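Local coordinates for fimbrial structural subunit (Actinomyces naeslundii, PDB 3QDH), which forms the shaft of Actinomyces type 2 fimbriae and probably mediates binding to streptococci and host cells during oral biofilm development, at residues 230-234 and 235-239. Numbering follows the deposited sequence.
Sequences DSIDG and ANRDN
Two torsions help bring Asp230 and Arg237 together: chi1 of 64° sets the Asp230 carboxylate between its own backbone N and carbonyl carbon, and a bend at chi3 (88°) turns the Arg237 guanidinium back toward it. The salt bridge is end-on, one nitrogen to each oxygen. Arg237 NH1 reaches the syn lone pair of Asp230 OD1 at 2.9 Å, while Arg237 NH2 meets Asp230 OD2 at 3.3 Å. With the two planes 65° apart, the pair is far from the coplanar fork. Asp230 OD1 also accepts from Ile232 N at 3.1 Å on its anti side, closing an Asx turn. Ile232 lies over one guanidinium face, its CB 3.5 Å from Arg237 CZ. Asn239, its CG anti to the backbone N, lends its amide to the backbone of Asp230: Asp230 N donates to Asn239 OD1 at 2.9 Å, and Asn239 ND2 returns a bond to Asp230 O at 3.1 Å, from above that carbonyl's plane though within its own amide plane. A water donates to Ile232 O at 2.7 Å and to Gly234 O, bridging the two carbonyls. This loop follows strand 220-230 in the SpaA-like region; Arg237 NH2 also donates to Ile10 O. Two donors on Asp230 OD1, one cationic, would favour an ionised carboxylate; with the Asn239 amide pair, this is consistent with a polar network joining the loop's two ends.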
loop_
_atom_site.group_PDB
_atom_site.type_symbol
_atom_site.label_atom_id
_atom_site.label_comp_id
_atom_site.label_asym_id
_atom_site.label_seq_id
_atom_site.Cartn_x
_atom_site.Cartn_y
_atom_site.Cartn_z
ATOM N N ASP A 230 -5.015 5.037 7.130
ATOM C CA ASP A 230 -3.747 4.442 7.560
ATOM C C ASP A 230 -3.222 5.059 8.858
ATOM O O ASP A 230 -3.770 6.045 9.355
ATOM C CB ASP A 230 -2.699 4.439 6.426
ATOM C CG ASP A 230 -2.287 5.836 5.993
ATOM O OD1 ASP A 230 -1.940 6.666 6.859
ATOM O OD2 ASP A 230 -2.286 6.108 4.772
ATOM N N SER A 231 -2.160 4.464 9.398
ATOM C CA SER A 231 -1.655 4.810 10.722
ATOM C C SER A 231 -0.692 6.007 10.711
ATOM O O SER A 231 -0.171 6.389 11.759
ATOM C CB SER A 231 -0.987 3.588 11.366
ATOM O OG SER A 231 0.119 3.136 10.591
ATOM N N ILE A 232 -0.469 6.599 9.538
ATOM C CA ILE A 232 0.482 7.714 9.415
ATOM C C ILE A 232 -0.196 9.057 9.644
ATOM O O ILE A 232 -1.238 9.332 9.060
ATOM C CB ILE A 232 1.172 7.741 8.023
ATOM C CG1 ILE A 232 1.669 6.341 7.619
ATOM C CG2 ILE A 232 2.305 8.790 7.998
ATOM C CD1 ILE A 232 2.718 5.738 8.556
ATOM N N ASP A 233 0.398 9.890 10.484
ATOM C CA ASP A 233 -0.110 11.253 10.695
ATOM C C ASP A 233 0.593 12.247 9.768
ATOM O O ASP A 233 1.654 11.950 9.210
ATOM C CB ASP A 233 0.063 11.672 12.155
ATOM C CG ASP A 233 -1.153 12.423 12.706
ATOM O OD1 ASP A 233 -2.157 12.623 11.962
ATOM O OD2 ASP A 233 -1.100 12.794 13.897
ATOM N N GLY A 234 0.001 13.424 9.597
ATOM C CA GLY A 234 0.596 14.443 8.744
ATOM C C GLY A 234 -0.405 15.214 7.920
ATOM O O GLY A 234 -1.458 14.689 7.544
ATOM N N ALA A 235 -0.059 16.469 7.644
ATOM C CA ALA A 235 -0.923 17.404 6.935
ATOM C C ALA A 235 -1.247 16.953 5.516
ATOM O O ALA A 235 -0.381 16.429 4.813
ATOM C CB ALA A 235 -0.271 18.787 6.904
ATOM N N ASN A 236 -2.502 17.162 5.114
ATOM C CA ASN A 236 -2.939 16.998 3.719
ATOM C C ASN A 236 -2.661 15.614 3.104
ATOM O O ASN A 236 -2.222 15.509 1.950
ATOM C CB ASN A 236 -2.335 18.115 2.844
ATOM C CG ASN A 236 -3.102 18.330 1.550
ATOM O OD1 ASN A 236 -4.325 18.475 1.558
ATOM N ND2 ASN A 236 -2.386 18.362 0.434
ATOM N N ARG A 237 -2.909 14.555 3.874
ATOM C CA ARG A 237 -2.620 13.191 3.413
ATOM C C ARG A 237 -3.831 12.406 2.910
ATOM O O ARG A 237 -3.710 11.216 2.603
ATOM C CB ARG A 237 -1.898 12.383 4.506
ATOM C CG ARG A 237 -0.382 12.570 4.523
ATOM C CD ARG A 237 0.306 11.637 5.537
ATOM N NE ARG A 237 0.659 10.324 4.986
ATOM C CZ ARG A 237 -0.098 9.229 5.067
ATOM N NH1 ARG A 237 -1.288 9.264 5.662
ATOM N NH2 ARG A 237 0.340 8.088 4.544
ATOM N N ASP A 238 -4.993 13.052 2.819
ATOM C CA ASP A 238 -6.219 12.358 2.400
ATOM C C ASP A 238 -6.500 11.212 3.388
ATOM O O ASP A 238 -6.879 10.105 2.996
ATOM C CB ASP A 238 -6.072 11.843 0.951
ATOM C CG ASP A 238 -7.289 11.066 0.462
ATOM O OD1 ASP A 238 -8.432 11.508 0.719
ATOM O OD2 ASP A 238 -7.096 10.015 -0.198
ATOM N N ASN A 239 -6.292 11.492 4.673
ATOM C CA ASN A 239 -6.308 10.463 5.703
ATOM C C ASN A 239 -6.900 10.977 7.004
ATOM O O ASN A 239 -6.937 12.185 7.241
ATOM C CB ASN A 239 -4.879 9.944 5.954
ATOM C CG ASN A 239 -4.838 8.742 6.895
ATOM O OD1 ASN A 239 -5.615 7.797 6.749
ATOM N ND2 ASN A 239 -3.909 8.768 7.856
HETATM O O HOH W 1 -3.464 7.949 2.968
HETATM O O HOH W 2 -2.191 11.607 7.971
#